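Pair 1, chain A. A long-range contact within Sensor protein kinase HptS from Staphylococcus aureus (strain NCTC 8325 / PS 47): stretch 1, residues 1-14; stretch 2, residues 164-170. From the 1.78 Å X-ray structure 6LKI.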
# COMPACT_ATOMS: atom_id res chain seq x y z
N THR A 1 35.20 -10.66 -22.09
CA THR A 1 34.72 -11.96 -21.63
C THR A 1 33.73 -11.79 -20.49
O THR A 1 33.53 -10.68 -20.00
CB THR A 1 35.90 -12.86 -21.19
OG1 THR A 1 35.51 -14.24 -21.33
CG2 THR A 1 36.30 -12.59 -19.75
N ILE A 2 33.10 -12.89 -20.08
CA ILE A 2 32.06 -12.81 -19.07
C ILE A 2 32.65 -12.51 -17.69
O ILE A 2 32.16 -11.64 -16.97
CB ILE A 2 31.23 -14.11 -19.06
CG1 ILE A 2 30.49 -14.27 -20.39
CG2 ILE A 2 30.25 -14.10 -17.92
CD1 ILE A 2 29.98 -15.68 -20.65
N HIS A 3 33.71 -13.23 -17.31
CA HIS A 3 34.30 -13.04 -15.99
C HIS A 3 34.73 -11.60 -15.77
O HIS A 3 34.53 -11.04 -14.68
CB HIS A 3 35.48 -13.98 -15.78
CG HIS A 3 36.28 -13.70 -14.55
ND1 HIS A 3 35.95 -14.23 -13.32
CD2 HIS A 3 37.38 -12.93 -14.35
CE1 HIS A 3 36.82 -13.80 -12.41
NE2 HIS A 3 37.70 -13.01 -13.02
N GLN A 4 35.32 -10.97 -16.79
CA GLN A 4 35.72 -9.57 -16.65
C GLN A 4 34.53 -8.63 -16.67
O GLN A 4 34.67 -7.47 -16.28
CB GLN A 4 36.70 -9.16 -17.76
CG GLN A 4 36.11 -9.14 -19.16
CD GLN A 4 37.17 -9.25 -20.24
OE1 GLN A 4 36.94 -8.88 -21.39
NE2 GLN A 4 38.33 -9.78 -19.88
N HIS A 5 33.37 -9.09 -17.12
CA HIS A 5 32.16 -8.28 -17.08
C HIS A 5 31.36 -8.48 -15.81
O HIS A 5 30.62 -7.57 -15.41
CB HIS A 5 31.28 -8.57 -18.30
CG HIS A 5 31.87 -8.12 -19.60
ND1 HIS A 5 31.56 -8.72 -20.80
CD2 HIS A 5 32.77 -7.15 -19.87
CE1 HIS A 5 32.24 -8.12 -21.77
NE2 HIS A 5 32.98 -7.16 -21.23
N VAL A 6 31.49 -9.64 -15.16
CA VAL A 6 30.74 -9.89 -13.93
C VAL A 6 31.37 -9.18 -12.75
O VAL A 6 30.67 -8.64 -11.88
CB VAL A 6 30.62 -11.41 -13.69
CG1 VAL A 6 29.82 -11.68 -12.44
CG2 VAL A 6 29.96 -12.09 -14.87
N ASP A 7 32.71 -9.15 -12.68
CA ASP A 7 33.36 -8.54 -11.53
C ASP A 7 33.32 -7.01 -11.59
O ASP A 7 33.29 -6.36 -10.54
CB ASP A 7 34.81 -9.04 -11.41
CG ASP A 7 35.65 -8.70 -12.63
OD1 ASP A 7 35.13 -8.09 -13.58
OD2 ASP A 7 36.85 -9.05 -12.62
N GLU A 8 33.32 -6.43 -12.79
CA GLU A 8 33.21 -4.97 -12.90
C GLU A 8 31.82 -4.49 -12.49
O GLU A 8 31.69 -3.46 -11.81
CB GLU A 8 33.54 -4.52 -14.32
CG GLU A 8 34.91 -4.94 -14.81
CD GLU A 8 35.26 -4.36 -16.17
OE1 GLU A 8 36.36 -3.79 -16.32
OE2 GLU A 8 34.42 -4.46 -17.09
N SER A 9 30.78 -5.21 -12.91
CA SER A 9 29.42 -4.81 -12.54
C SER A 9 29.18 -5.00 -11.05
O SER A 9 28.56 -4.14 -10.41
CB SER A 9 28.40 -5.60 -13.36
OG SER A 9 28.27 -5.06 -14.67
N GLN A 10 29.65 -6.11 -10.48
CA GLN A 10 29.56 -6.29 -9.03
C GLN A 10 30.24 -5.16 -8.30
O GLN A 10 29.67 -4.58 -7.36
CB GLN A 10 30.16 -7.64 -8.62
CG GLN A 10 30.00 -7.99 -7.13
CD GLN A 10 31.06 -7.37 -6.22
OE1 GLN A 10 32.09 -6.87 -6.68
NE2 GLN A 10 30.80 -7.39 -4.92
N SER A 11 31.46 -4.81 -8.71
CA SER A 11 32.20 -3.75 -8.04
C SER A 11 31.53 -2.40 -8.23
O SER A 11 31.50 -1.57 -7.31
CB SER A 11 33.64 -3.72 -8.54
OG SER A 11 34.37 -2.67 -7.93
N SER A 12 30.98 -2.15 -9.43
CA SER A 12 30.27 -0.90 -9.67
C SER A 12 28.99 -0.82 -8.84
O SER A 12 28.70 0.22 -8.24
CB SER A 12 29.97 -0.75 -11.16
OG SER A 12 29.50 0.55 -11.46
N LEU A 13 28.22 -1.91 -8.81
CA LEU A 13 27.04 -1.94 -7.96
C LEU A 13 27.41 -1.89 -6.48
O LEU A 13 26.68 -1.30 -5.68
CB LEU A 13 26.20 -3.19 -8.26
CG LEU A 13 25.57 -3.27 -9.65
CD1 LEU A 13 24.98 -4.65 -9.89
CD2 LEU A 13 24.52 -2.19 -9.83
N HIS A 14 28.54 -2.50 -6.11
CA HIS A 14 29.04 -2.39 -4.75
C HIS A 14 29.33 -0.94 -4.39
O HIS A 14 28.96 -0.47 -3.31
CB HIS A 14 30.30 -3.25 -4.59
CG HIS A 14 31.00 -3.08 -3.28
ND1 HIS A 14 30.33 -3.01 -2.08
CD2 HIS A 14 32.32 -2.97 -2.98
CE1 HIS A 14 31.20 -2.87 -1.10
NE2 HIS A 14 32.42 -2.84 -1.62
N ARG A 164 22.58 -12.49 -6.11
CA ARG A 164 23.62 -12.93 -7.03
C ARG A 164 23.40 -12.29 -8.39
O ARG A 164 22.29 -12.32 -8.92
CB ARG A 164 23.63 -14.46 -7.16
CG ARG A 164 24.12 -15.19 -5.93
CD ARG A 164 23.74 -16.66 -5.97
NE ARG A 164 22.30 -16.85 -5.81
CZ ARG A 164 21.59 -17.76 -6.46
NH1 ARG A 164 22.18 -18.57 -7.32
NH2 ARG A 164 20.28 -17.86 -6.24
N LEU A 165 24.46 -11.73 -8.96
CA LEU A 165 24.44 -11.18 -10.31
C LEU A 165 24.96 -12.23 -11.27
O LEU A 165 26.09 -12.70 -11.13
CB LEU A 165 25.27 -9.90 -10.39
CG LEU A 165 25.60 -9.44 -11.82
CD1 LEU A 165 24.35 -8.99 -12.56
CD2 LEU A 165 26.65 -8.34 -11.80
N ILE A 166 24.15 -12.59 -12.26
CA ILE A 166 24.49 -13.63 -13.22
C ILE A 166 24.51 -13.03 -14.62
O ILE A 166 23.50 -12.49 -15.08
CB ILE A 166 23.50 -14.81 -13.16
CG1 ILE A 166 23.21 -15.19 -11.70
CG2 ILE A 166 24.05 -16.00 -13.93
CD1 ILE A 166 21.88 -15.87 -11.52
N ILE A 167 25.65 -13.15 -15.29
CA ILE A 167 25.81 -12.70 -16.67
C ILE A 167 26.06 -13.93 -17.53
O ILE A 167 26.97 -14.72 -17.25
CB ILE A 167 26.96 -11.68 -16.81
CG1 ILE A 167 26.62 -10.41 -16.03
CG2 ILE A 167 27.21 -11.37 -18.27
CD1 ILE A 167 27.68 -9.33 -16.15
N TYR A 168 25.25 -14.10 -18.58
CA TYR A 168 25.28 -15.29 -19.41
C TYR A 168 25.33 -14.90 -20.88
O TYR A 168 25.19 -13.73 -21.25
CB TYR A 168 24.07 -16.19 -19.13
CG TYR A 168 22.73 -15.48 -19.24
CD1 TYR A 168 22.19 -14.81 -18.16
CD2 TYR A 168 22.02 -15.50 -20.43
CE1 TYR A 168 20.97 -14.16 -18.26
CE2 TYR A 168 20.80 -14.86 -20.54
CZ TYR A 168 20.28 -14.19 -19.45
OH TYR A 168 19.06 -13.55 -19.55
N LYS A 169 25.51 -15.91 -21.73
CA LYS A 169 25.68 -15.70 -23.16
C LYS A 169 25.44 -17.02 -23.89
O LYS A 169 25.91 -18.07 -23.45
CB LYS A 169 27.08 -15.16 -23.48
CG LYS A 169 27.41 -15.12 -24.96
CD LYS A 169 28.50 -14.10 -25.25
CE LYS A 169 28.98 -14.21 -26.69
NZ LYS A 169 27.89 -13.88 -27.65
N ASP A 170 24.72 -16.94 -25.01
CA ASP A 170 24.46 -18.12 -25.83
C ASP A 170 25.61 -18.37 -26.80
O ASP A 170 26.75 -18.60 -26.39
CB ASP A 170 23.15 -17.96 -26.61
CG ASP A 170 22.72 -19.24 -27.30
OD1 ASP A 170 23.19 -20.33 -26.90
OD2 ASP A 170 21.90 -19.17 -28.24

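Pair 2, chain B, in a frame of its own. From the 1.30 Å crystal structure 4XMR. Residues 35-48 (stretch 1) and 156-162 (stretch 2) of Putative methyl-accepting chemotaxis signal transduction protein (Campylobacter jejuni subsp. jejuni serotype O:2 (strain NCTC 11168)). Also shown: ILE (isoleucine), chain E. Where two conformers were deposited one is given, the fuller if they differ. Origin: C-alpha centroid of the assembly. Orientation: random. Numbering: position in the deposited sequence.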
# COMPACT_ATOMS: atom_id res chain seq x y z
N THR B 35 -3.75 -6.54 0.35
CA THR B 35 -3.72 -5.94 1.68
C THR B 35 -5.09 -6.06 2.37
O THR B 35 -5.19 -6.45 3.55
CB THR B 35 -3.28 -4.47 1.58
OG1 THR B 35 -1.91 -4.44 1.18
CG2 THR B 35 -3.44 -3.76 2.91
N ASN B 36 -6.14 -5.78 1.62
CA ASN B 36 -7.47 -5.85 2.21
C ASN B 36 -7.89 -7.27 2.52
O ASN B 36 -8.57 -7.51 3.53
CB ASN B 36 -8.49 -5.14 1.32
CG ASN B 36 -8.26 -3.65 1.27
OD1 ASN B 36 -7.71 -3.08 2.20
ND2 ASN B 36 -8.70 -3.01 0.18
N GLN B 37 -7.50 -8.22 1.67
CA GLN B 37 -7.78 -9.62 1.93
C GLN B 37 -7.07 -10.10 3.18
O GLN B 37 -7.66 -10.81 4.01
CB GLN B 37 -7.41 -10.49 0.74
CG GLN B 37 -8.32 -10.34 -0.47
CD GLN B 37 -7.77 -11.06 -1.67
OE1 GLN B 37 -6.58 -10.96 -1.97
NE2 GLN B 37 -8.62 -11.81 -2.36
N SER B 38 -5.80 -9.73 3.33
CA SER B 38 -5.03 -10.17 4.49
C SER B 38 -5.63 -9.62 5.78
O SER B 38 -5.74 -10.34 6.77
CB SER B 38 -3.55 -9.78 4.36
OG SER B 38 -2.93 -10.52 3.31
N PHE B 39 -6.02 -8.35 5.74
CA PHE B 39 -6.67 -7.72 6.88
C PHE B 39 -7.92 -8.49 7.28
O PHE B 39 -8.16 -8.76 8.45
CB PHE B 39 -7.01 -6.27 6.49
CG PHE B 39 -7.91 -5.54 7.45
CD1 PHE B 39 -7.38 -4.80 8.49
CD2 PHE B 39 -9.29 -5.56 7.28
CE1 PHE B 39 -8.21 -4.09 9.35
CE2 PHE B 39 -10.13 -4.86 8.15
CZ PHE B 39 -9.59 -4.12 9.18
N THR B 40 -8.74 -8.83 6.29
CA THR B 40 -10.01 -9.50 6.54
C THR B 40 -9.79 -10.90 7.11
O THR B 40 -10.50 -11.32 8.03
CB THR B 40 -10.85 -9.54 5.24
OG1 THR B 40 -11.04 -8.19 4.79
CG2 THR B 40 -12.22 -10.16 5.49
N ARG B 41 -8.78 -11.61 6.61
CA ARG B 41 -8.42 -12.92 7.15
C ARG B 41 -7.96 -12.83 8.60
O ARG B 41 -8.29 -13.69 9.42
CB ARG B 41 -7.33 -13.58 6.31
CG ARG B 41 -7.81 -14.22 5.01
CD ARG B 41 -6.72 -15.08 4.39
NE ARG B 41 -5.68 -14.24 3.81
CZ ARG B 41 -5.68 -13.86 2.54
NH1 ARG B 41 -6.64 -14.27 1.72
NH2 ARG B 41 -4.70 -13.09 2.09
N ALA B 42 -7.16 -11.81 8.91
CA ALA B 42 -6.68 -11.63 10.27
C ALA B 42 -7.86 -11.38 11.22
O ALA B 42 -7.91 -11.92 12.33
CB ALA B 42 -5.67 -10.49 10.34
N LEU B 43 -8.79 -10.54 10.78
CA LEU B 43 -9.98 -10.23 11.57
C LEU B 43 -10.80 -11.50 11.82
O LEU B 43 -11.22 -11.76 12.94
CB LEU B 43 -10.79 -9.14 10.87
CG LEU B 43 -12.09 -8.70 11.55
CD1 LEU B 43 -11.90 -8.44 13.04
CD2 LEU B 43 -12.58 -7.44 10.86
N GLU B 44 -11.02 -12.30 10.77
CA GLU B 44 -11.73 -13.57 10.93
C GLU B 44 -11.07 -14.44 12.00
O GLU B 44 -11.75 -15.02 12.84
CB GLU B 44 -11.73 -14.32 9.59
CG GLU B 44 -12.03 -15.84 9.70
CD GLU B 44 -11.75 -16.60 8.41
OE1 GLU B 44 -10.72 -16.33 7.76
OE2 GLU B 44 -12.57 -17.47 8.05
N LYS B 45 -9.75 -14.53 11.95
CA LYS B 45 -9.02 -15.39 12.88
C LYS B 45 -9.18 -14.90 14.32
O LYS B 45 -9.37 -15.70 15.23
CB LYS B 45 -7.55 -15.48 12.48
CG LYS B 45 -6.72 -16.47 13.28
CD LYS B 45 -5.28 -16.53 12.76
CE LYS B 45 -4.41 -17.45 13.61
NZ LYS B 45 -3.03 -17.57 13.04
N ASP B 46 -9.12 -13.58 14.53
CA ASP B 46 -9.31 -13.07 15.87
C ASP B 46 -10.74 -13.27 16.38
O ASP B 46 -10.94 -13.57 17.55
CB ASP B 46 -8.89 -11.59 15.94
CG ASP B 46 -7.44 -11.42 16.35
OD1 ASP B 46 -6.92 -12.26 17.13
OD2 ASP B 46 -6.82 -10.42 15.93
N ILE B 47 -11.73 -13.15 15.51
CA ILE B 47 -13.10 -13.41 15.94
C ILE B 47 -13.29 -14.89 16.30
O ILE B 47 -13.84 -15.22 17.36
CB ILE B 47 -14.13 -12.97 14.88
CG1 ILE B 47 -14.06 -11.45 14.70
CG2 ILE B 47 -15.54 -13.41 15.29
CD1 ILE B 47 -14.82 -10.93 13.49
N ALA B 48 -12.80 -15.76 15.43
CA ALA B 48 -12.94 -17.19 15.64
C ALA B 48 -12.11 -17.71 16.82
O ALA B 48 -12.35 -18.81 17.31
CB ALA B 48 -12.60 -17.94 14.36
N VAL B 156 -21.35 -13.81 8.88
CA VAL B 156 -20.50 -13.38 7.79
C VAL B 156 -19.86 -12.03 8.14
O VAL B 156 -20.55 -11.05 8.41
CB VAL B 156 -21.27 -13.27 6.46
CG1 VAL B 156 -20.36 -12.70 5.38
CG2 VAL B 156 -21.82 -14.65 6.05
N LEU B 157 -18.54 -12.02 8.16
CA LEU B 157 -17.76 -10.81 8.37
C LEU B 157 -17.72 -10.00 7.09
O LEU B 157 -17.51 -10.56 6.00
CB LEU B 157 -16.34 -11.19 8.75
CG LEU B 157 -15.32 -10.06 8.84
CD1 LEU B 157 -15.64 -9.15 10.02
CD2 LEU B 157 -13.92 -10.63 8.94
N GLY B 158 -17.91 -8.68 7.20
CA GLY B 158 -17.75 -7.79 6.07
C GLY B 158 -16.87 -6.60 6.42
O GLY B 158 -16.93 -6.07 7.54
N VAL B 159 -16.05 -6.21 5.45
CA VAL B 159 -15.20 -5.03 5.55
C VAL B 159 -15.43 -4.16 4.33
O VAL B 159 -15.24 -4.63 3.20
CB VAL B 159 -13.71 -5.44 5.64
CG1 VAL B 159 -12.81 -4.21 5.60
CG2 VAL B 159 -13.45 -6.29 6.89
N ASP B 160 -15.86 -2.91 4.54
CA ASP B 160 -16.12 -2.00 3.44
C ASP B 160 -14.99 -0.98 3.34
O ASP B 160 -14.71 -0.25 4.30
CB ASP B 160 -17.42 -1.21 3.62
CG ASP B 160 -18.67 -2.07 3.64
OD1 ASP B 160 -18.62 -3.25 3.25
OD2 ASP B 160 -19.72 -1.53 4.03
N ILE B 161 -14.36 -0.95 2.17
CA ILE B 161 -13.33 0.05 1.88
C ILE B 161 -13.88 0.95 0.76
O ILE B 161 -14.34 0.45 -0.26
CB ILE B 161 -12.01 -0.63 1.42
CG1 ILE B 161 -11.55 -1.72 2.41
CG2 ILE B 161 -10.93 0.42 1.15
CD1 ILE B 161 -11.26 -1.22 3.82
N PRO B 162 -13.85 2.28 0.94
CA PRO B 162 -14.36 3.14 -0.13
C PRO B 162 -13.61 2.91 -1.44
O PRO B 162 -12.38 2.84 -1.43
CB PRO B 162 -14.08 4.56 0.38
CG PRO B 162 -14.05 4.41 1.87
CD PRO B 162 -13.39 3.06 2.10
N ILE E . -22.11 -2.11 2.90
CA ILE E . -23.00 -3.13 3.42
C ILE E . -24.29 -3.09 2.62
O ILE E . -25.02 -4.08 2.54
CB ILE E . -23.26 -2.94 4.94
CG1 ILE E . -23.91 -4.20 5.53
CG2 ILE E . -24.11 -1.70 5.21
CD1 ILE E . -23.95 -4.22 7.05
OXT ILE E . -24.61 -2.07 2.00

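The sharpest difference between the two pairs lies at one helical position facing the strand: pair 1 places Ser A9 there, pair 2 the much larger Leu B43. The serine touches one strand residue, its CB lying 3.6 Å from CD2 of Leu A165. The leucine reaches two strand residues, with its CD2 3.6 Å from CD1 of Leu B157 and 4.2 Å from CG2 of Val B159. Yet the backbones around them are nearly the same. Fourteen central residues superpose with an RMSD of 0.6 Å, and in each pair a helix runs roughly antiparallel to a strand, at 151° in pair 1 and 145° in pair 2, with closest axis approaches of 8.6 and 9.4 Å.

Neither interface contains a hydrogen bond across the stretches; the surfaces meet through side-chain packing, burying 371 Å² in pair 1 and 351 Å² in pair 2. Strand alternation supplies the pattern. Leu A165 and Ile A167, matched by Leu B157 and Val B159, point toward the helix, whereas Ile A166 points away and its counterpart, Gly B158, has no side chain. The paired leucines even share a conformation, t for chi1 and p for chi2, and both rest against helical backbone: CD2 of Leu A165 is 4.0 Å from O of Val A6, and CD2 of Leu B157 is 3.6 Å from O of Thr B40.

Around this shared leucine the packing differs. At the next strand position that faces the helix, the longer Ile A167 extends CD1 to within 3.5 Å of O of His A5, while the end of the histidine side chain leads away. Val B159 is shorter, and the matching Phe B39 points toward the strand instead, bringing CE2 to 3.8 Å from CG1 of the valine. Val A6 and Thr B40 are close to isosteric, and both approach this strand residue: CG2 of Val A6 lies 3.6 Å from CB of Ile A167, and OG1 of Thr B40 lies 3.7 Å from CG2 of Val B159. Although it lies beside the valine methyl, the threonine hydroxyl is satisfied within its own helix, OG1 donating a hydrogen bond to O of Asn B36 at 2.9 Å.

At the ends, Leu A13 and Ile B47 both turn toward the shared leucine position. Ile A2 reaches two strand residues, its CG2 4.1 Å from CG2 of Ile A167 and its CD1 4.1 Å from CB of Lys A169, whereas the matching Asn B36 meets Ile B161, the counterpart of Lys A169, with ND2 3.8 Å from CG1 of Ile B161. A common backbone thus brings matching positions together, while the bulk that fills them can differ on helix and strand.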